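PA3566 protein (Pseudomonas aeruginosa, PDB 1X7V) is of unknown function but may act as an oxidoreductase related to the antibiotic biosynthesis monooxygenases. Local coordinates at residues Ser34-His46 / Tyr56-His70. Sequence-based numbering, arbitrary orientation.
Sequences SRAEAGCLQYDLH and YMIEQWRDDAALERH
Tyr43 lays one ring face over the bent side chain of selenomethionine Met57, whose CG sits 3.9 Å from the ring centroid and 18° off its normal, a CH-pi contact; SE approaches more obliquely. Ser34 CB covers the opposite face, so the ring is clamped between helix 20-36 and strand 54-61. Alongside runs Glu59, its carboxylate plane tilted from the ring. With CG anti to the backbone N (chi1 -163°), Tyr43 places OH 2.6 Å from a water oxygen, which also meets His70 NE2 and, weakly, Glu59 OE2. At the other edge of the imidazole, His70 ND1 donates to Glu37 OE2 over 2.6 Å, nearly straight at 163°, in the ring plane and on the syn lone pair; His75 also bonds this oxygen. Trp61 CZ2 lies against one face of the His70 ring. Trp61 NE1 gives Glu59 OE1 an almost linear bond of 2.8 Å, while Cys40 SG stands over the six-membered ring of Trp61, 4.2 Å from its centroid, a Cys sulfur-aromatic contact.

The backbones pair antiparallel, with a classic beta bulge where Leu41 and Gln42 both face Gln60. On the sheet face away from Tyr43, Gln60 NE2 bonds Gln42 OE1 at 2.9 Å, and His46 ND1 reaches Tyr56 O at 3.1 Å.

These strands form the hairpin at one side of a ferredoxin-like alpha-beta plait, 40-47 outermost in this chain. The Glu37 bond ties helix 64-71 to the turn before strand 40-47, and the water ties it to Tyr43; held at both nitrogens, the imidazole is fixed in rotation.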
loop_
_atom_site.group_PDB
_atom_site.type_symbol
_atom_site.label_atom_id
_atom_site.label_comp_id
_atom_site.label_asym_id
_atom_site.label_seq_id
_atom_site.Cartn_x
_atom_site.Cartn_y
_atom_site.Cartn_z
ATOM N N SER A 34 4.735 1.060 8.501
ATOM C CA SER A 34 3.811 2.102 8.024
ATOM C C SER A 34 2.775 2.475 9.084
ATOM O O SER A 34 2.458 3.656 9.279
ATOM C CB SER A 34 3.155 1.712 6.715
ATOM O OG SER A 34 4.077 1.578 5.646
ATOM N N ARG A 35 2.247 1.479 9.793
ATOM C CA ARG A 35 1.242 1.719 10.829
ATOM C C ARG A 35 1.793 2.634 11.954
ATOM O O ARG A 35 1.033 3.412 12.562
ATOM C CB ARG A 35 0.799 0.393 11.441
ATOM C CG ARG A 35 -0.220 -0.337 10.636
ATOM C CD ARG A 35 -0.470 -1.738 11.224
ATOM N NE ARG A 35 -1.508 -2.394 10.442
ATOM C CZ ARG A 35 -1.955 -3.618 10.682
ATOM N NH1 ARG A 35 -1.497 -4.288 11.726
ATOM N NH2 ARG A 35 -2.891 -4.152 9.915
ATOM N N ALA A 36 3.111 2.564 12.191
ATOM C CA ALA A 36 3.783 3.311 13.248
ATOM C C ALA A 36 3.981 4.775 12.866
ATOM O O ALA A 36 4.224 5.617 13.739
ATOM C CB ALA A 36 5.128 2.665 13.563
ATOM N N GLU A 37 3.927 5.080 11.562
ATOM C CA GLU A 37 4.252 6.440 11.107
ATOM C C GLU A 37 3.275 7.490 11.643
ATOM O O GLU A 37 2.091 7.253 11.742
ATOM C CB GLU A 37 4.261 6.511 9.593
ATOM C CG GLU A 37 5.390 5.808 8.948
ATOM C CD GLU A 37 5.287 5.967 7.434
ATOM O OE1 GLU A 37 5.324 7.152 6.996
ATOM O OE2 GLU A 37 5.150 4.939 6.713
ATOM N N ALA A 38 3.820 8.670 11.961
ATOM C CA ALA A 38 3.013 9.836 12.300
ATOM C C ALA A 38 1.921 10.013 11.244
ATOM O O ALA A 38 2.197 9.900 10.032
ATOM C CB ALA A 38 3.874 11.061 12.310
ATOM N N GLY A 39 0.704 10.294 11.696
ATOM C CA GLY A 39 -0.406 10.567 10.826
ATOM C C GLY A 39 -1.037 9.355 10.146
ATOM O O GLY A 39 -1.936 9.546 9.323
ATOM N N CYS A 40 -0.541 8.136 10.415
ATOM C CA CYS A 40 -1.127 6.939 9.810
ATOM C C CYS A 40 -2.300 6.471 10.636
ATOM O O CYS A 40 -2.136 5.983 11.770
ATOM C CB CYS A 40 -0.094 5.790 9.625
ATOM S SG CYS A 40 -0.854 4.459 8.687
ATOM N N LEU A 41 -3.489 6.643 10.080
ATOM C CA LEU A 41 -4.727 6.236 10.738
ATOM C C LEU A 41 -5.185 4.832 10.378
ATOM O O LEU A 41 -5.964 4.242 11.084
ATOM C CB LEU A 41 -5.840 7.247 10.426
ATOM C CG LEU A 41 -5.529 8.629 10.922
ATOM C CD1 LEU A 41 -6.692 9.534 10.581
ATOM C CD2 LEU A 41 -5.280 8.570 12.390
ATOM N N GLN A 42 -4.713 4.311 9.264
ATOM C CA GLN A 42 -5.031 2.919 8.881
ATOM C C GLN A 42 -3.981 2.513 7.865
ATOM O O GLN A 42 -3.614 3.284 7.012
ATOM C CB GLN A 42 -6.429 2.820 8.250
ATOM C CG GLN A 42 -6.798 1.350 7.813
ATOM C CD GLN A 42 -8.156 1.230 7.169
ATOM O OE1 GLN A 42 -8.781 2.230 6.846
ATOM N NE2 GLN A 42 -8.635 -0.034 6.984
ATOM N N TYR A 43 -3.541 1.263 7.930
ATOM C CA TYR A 43 -2.656 0.719 6.905
ATOM C C TYR A 43 -2.810 -0.790 6.967
ATOM O O TYR A 43 -2.179 -1.465 7.806
ATOM C CB TYR A 43 -1.205 1.166 7.080
ATOM C CG TYR A 43 -0.341 0.987 5.848
ATOM C CD1 TYR A 43 -0.059 2.061 4.975
ATOM C CD2 TYR A 43 0.283 -0.216 5.598
ATOM C CE1 TYR A 43 0.754 1.904 3.885
ATOM C CE2 TYR A 43 1.106 -0.396 4.514
ATOM C CZ TYR A 43 1.336 0.663 3.646
ATOM O OH TYR A 43 2.141 0.447 2.583
ATOM N N ASP A 44 -3.702 -1.287 6.111
ATOM C CA ASP A 44 -4.122 -2.669 6.140
ATOM C C ASP A 44 -3.943 -3.323 4.763
ATOM O O ASP A 44 -4.331 -2.764 3.769
ATOM C CB ASP A 44 -5.611 -2.748 6.575
ATOM C CG ASP A 44 -5.829 -2.381 8.049
ATOM O OD1 ASP A 44 -4.936 -2.675 8.916
ATOM O OD2 ASP A 44 -6.934 -1.837 8.339
ATOM N N LEU A 45 -3.334 -4.511 4.756
ATOM C CA LEU A 45 -3.086 -5.323 3.580
ATOM C C LEU A 45 -4.121 -6.439 3.432
ATOM O O LEU A 45 -4.508 -7.064 4.381
ATOM C CB LEU A 45 -1.704 -5.974 3.656
ATOM C CG LEU A 45 -1.274 -6.856 2.490
ATOM C CD1 LEU A 45 -1.258 -6.128 1.174
ATOM C CD2 LEU A 45 0.133 -7.423 2.812
ATOM N N HIS A 46 -4.568 -6.681 2.209
ATOM C CA HIS A 46 -5.624 -7.674 1.940
ATOM C C HIS A 46 -5.266 -8.423 0.643
ATOM O O HIS A 46 -4.586 -7.873 -0.228
ATOM C CB HIS A 46 -6.989 -7.021 1.676
ATOM C CG HIS A 46 -7.407 -6.016 2.700
ATOM N ND1 HIS A 46 -6.817 -4.773 2.786
ATOM C CD2 HIS A 46 -8.327 -6.068 3.700
ATOM C CE1 HIS A 46 -7.378 -4.093 3.782
ATOM N NE2 HIS A 46 -8.292 -4.848 4.348
ATOM N N TYR A 56 -4.691 -5.475 -1.990
ATOM C CA TYR A 56 -5.279 -4.144 -1.751
ATOM C C TYR A 56 -4.703 -3.609 -0.492
ATOM O O TYR A 56 -4.797 -4.283 0.547
ATOM C CB TYR A 56 -6.806 -4.235 -1.576
ATOM C CG TYR A 56 -7.520 -4.923 -2.693
ATOM C CD1 TYR A 56 -7.668 -6.321 -2.708
ATOM C CD2 TYR A 56 -8.033 -4.214 -3.765
ATOM C CE1 TYR A 56 -8.350 -6.992 -3.745
ATOM C CE2 TYR A 56 -8.713 -4.874 -4.806
ATOM C CZ TYR A 56 -8.846 -6.269 -4.794
ATOM O OH TYR A 56 -9.508 -6.939 -5.816
HETATM N N MSE A 57 -4.108 -2.405 -0.548
HETATM C CA MSE A 57 -3.722 -1.726 0.690
HETATM C C MSE A 57 -4.774 -0.642 0.918
HETATM O O MSE A 57 -4.995 0.176 0.030
HETATM C CB MSE A 57 -2.318 -1.096 0.583
HETATM C CG MSE A 57 -1.671 -0.766 1.879
HETATM SE SE MSE A 57 -1.047 -2.453 2.719
HETATM C CE MSE A 57 0.683 -2.765 1.588
ATOM N N ILE A 58 -5.417 -0.660 2.074
ATOM C CA ILE A 58 -6.369 0.382 2.479
ATOM C C ILE A 58 -5.640 1.201 3.517
ATOM O O ILE A 58 -5.223 0.705 4.571
ATOM C CB ILE A 58 -7.718 -0.156 3.021
ATOM C CG1 ILE A 58 -8.411 -1.106 1.987
ATOM C CG2 ILE A 58 -8.651 1.027 3.406
ATOM C CD1 ILE A 58 -9.636 -1.755 2.513
ATOM N N GLU A 59 -5.503 2.488 3.227
ATOM C CA GLU A 59 -4.695 3.399 4.026
ATOM C C GLU A 59 -5.528 4.656 4.356
ATOM O O GLU A 59 -6.322 5.084 3.523
ATOM C CB GLU A 59 -3.453 3.835 3.250
ATOM C CG GLU A 59 -2.621 2.727 2.627
ATOM C CD GLU A 59 -1.476 3.232 1.807
ATOM O OE1 GLU A 59 -1.065 4.411 1.987
ATOM O OE2 GLU A 59 -0.945 2.435 0.978
ATOM N N GLN A 60 -5.325 5.221 5.538
ATOM C CA GLN A 60 -5.859 6.544 5.881
ATOM C C GLN A 60 -4.700 7.379 6.429
ATOM O O GLN A 60 -3.899 6.934 7.279
ATOM C CB GLN A 60 -6.986 6.451 6.904
ATOM C CG GLN A 60 -8.260 5.782 6.429
ATOM C CD GLN A 60 -9.320 5.860 7.473
ATOM O OE1 GLN A 60 -9.779 6.959 7.810
ATOM N NE2 GLN A 60 -9.667 4.715 8.072
ATOM N N TRP A 61 -4.637 8.623 5.993
ATOM C CA TRP A 61 -3.542 9.493 6.373
ATOM C C TRP A 61 -4.164 10.789 6.844
ATOM O O TRP A 61 -5.133 11.249 6.259
ATOM C CB TRP A 61 -2.638 9.733 5.155
ATOM C CG TRP A 61 -1.854 8.539 4.755
ATOM C CD1 TRP A 61 -2.113 7.693 3.722
ATOM C CD2 TRP A 61 -0.699 8.050 5.409
ATOM N NE1 TRP A 61 -1.179 6.662 3.712
ATOM C CE2 TRP A 61 -0.306 6.859 4.748
ATOM C CE3 TRP A 61 0.044 8.487 6.514
ATOM C CZ2 TRP A 61 0.833 6.151 5.118
ATOM C CZ3 TRP A 61 1.157 7.730 6.908
ATOM C CH2 TRP A 61 1.534 6.600 6.205
ATOM N N ARG A 62 -3.628 11.374 7.899
ATOM C CA ARG A 62 -4.200 12.610 8.448
ATOM C C ARG A 62 -4.267 13.716 7.383
ATOM O O ARG A 62 -5.231 14.461 7.328
ATOM C CB ARG A 62 -3.366 13.055 9.666
ATOM C CG ARG A 62 -4.143 13.614 10.802
ATOM C CD ARG A 62 -3.212 14.054 11.958
ATOM N NE ARG A 62 -2.918 13.138 13.073
ATOM C CZ ARG A 62 -3.807 12.729 13.989
ATOM N NH1 ARG A 62 -5.101 13.034 13.861
ATOM N NH2 ARG A 62 -3.419 11.993 15.041
ATOM N N ASP A 63 -3.243 13.847 6.562
ATOM C CA ASP A 63 -3.198 14.877 5.538
ATOM C C ASP A 63 -2.186 14.481 4.488
ATOM O O ASP A 63 -1.504 13.452 4.626
ATOM C CB ASP A 63 -2.858 16.222 6.155
ATOM C CG ASP A 63 -1.647 16.190 7.109
ATOM O OD1 ASP A 63 -0.796 15.274 7.056
ATOM O OD2 ASP A 63 -1.529 17.132 7.931
ATOM N N ASP A 64 -2.072 15.299 3.443
ATOM C CA ASP A 64 -1.116 15.057 2.369
ATOM C C ASP A 64 0.332 15.013 2.842
ATOM O O ASP A 64 1.121 14.232 2.309
ATOM C CB ASP A 64 -1.219 16.147 1.296
ATOM C CG ASP A 64 -2.393 15.946 0.369
ATOM O OD1 ASP A 64 -3.065 14.872 0.450
ATOM O OD2 ASP A 64 -2.610 16.869 -0.482
ATOM N N ALA A 65 0.661 15.844 3.833
ATOM C CA ALA A 65 2.033 15.909 4.334
ATOM C C ALA A 65 2.430 14.583 4.968
ATOM O O ALA A 65 3.564 14.134 4.799
ATOM C CB ALA A 65 2.202 17.001 5.300
ATOM N N ALA A 66 1.486 13.952 5.661
ATOM C CA ALA A 66 1.753 12.628 6.245
ATOM C C ALA A 66 1.992 11.587 5.167
ATOM O O ALA A 66 2.962 10.822 5.239
ATOM C CB ALA A 66 0.640 12.218 7.194
ATOM N N LEU A 67 1.162 11.587 4.127
ATOM C CA LEU A 67 1.380 10.694 2.978
ATOM C C LEU A 67 2.716 10.958 2.282
ATOM O O LEU A 67 3.423 10.024 1.886
ATOM C CB LEU A 67 0.235 10.819 1.973
ATOM C CG LEU A 67 0.343 10.064 0.642
ATOM C CD1 LEU A 67 0.648 8.620 0.919
ATOM C CD2 LEU A 67 -0.905 10.218 -0.233
ATOM N N GLU A 68 3.050 12.220 2.109
ATOM C CA GLU A 68 4.321 12.614 1.473
ATOM C C GLU A 68 5.529 12.117 2.274
ATOM O O GLU A 68 6.443 11.516 1.742
ATOM C CB GLU A 68 4.336 14.128 1.230
ATOM C CG GLU A 68 3.969 14.594 -0.260
ATOM C CD GLU A 68 2.492 14.429 -0.818
ATOM O OE1 GLU A 68 1.985 15.444 -1.372
ATOM O OE2 GLU A 68 1.865 13.319 -0.814
ATOM N N ARG A 69 5.481 12.280 3.582
ATOM C CA ARG A 69 6.506 11.696 4.456
ATOM C C ARG A 69 6.611 10.143 4.331
ATOM O O ARG A 69 7.691 9.565 4.276
ATOM C CB ARG A 69 6.187 12.102 5.889
ATOM C CG ARG A 69 6.375 13.553 6.224
ATOM C CD ARG A 69 6.439 13.748 7.748
ATOM N NE ARG A 69 5.235 13.253 8.414
ATOM C CZ ARG A 69 4.131 13.975 8.607
ATOM N NH1 ARG A 69 4.063 15.234 8.164
ATOM N NH2 ARG A 69 3.068 13.421 9.214
ATOM N N HIS A 70 5.487 9.454 4.304
ATOM C CA HIS A 70 5.482 8.011 4.077
ATOM C C HIS A 70 6.342 7.565 2.883
ATOM O O HIS A 70 7.100 6.591 2.971
ATOM C CB HIS A 70 4.034 7.531 3.952
ATOM C CG HIS A 70 3.874 6.106 3.524
ATOM N ND1 HIS A 70 4.303 5.033 4.281
ATOM C CD2 HIS A 70 3.290 5.579 2.419
ATOM C CE1 HIS A 70 3.988 3.910 3.656
ATOM N NE2 HIS A 70 3.390 4.215 2.514
HETATM O O HOH W 1 4.095 10.329 7.980
HETATM O O HOH W 2 2.358 2.206 0.692
#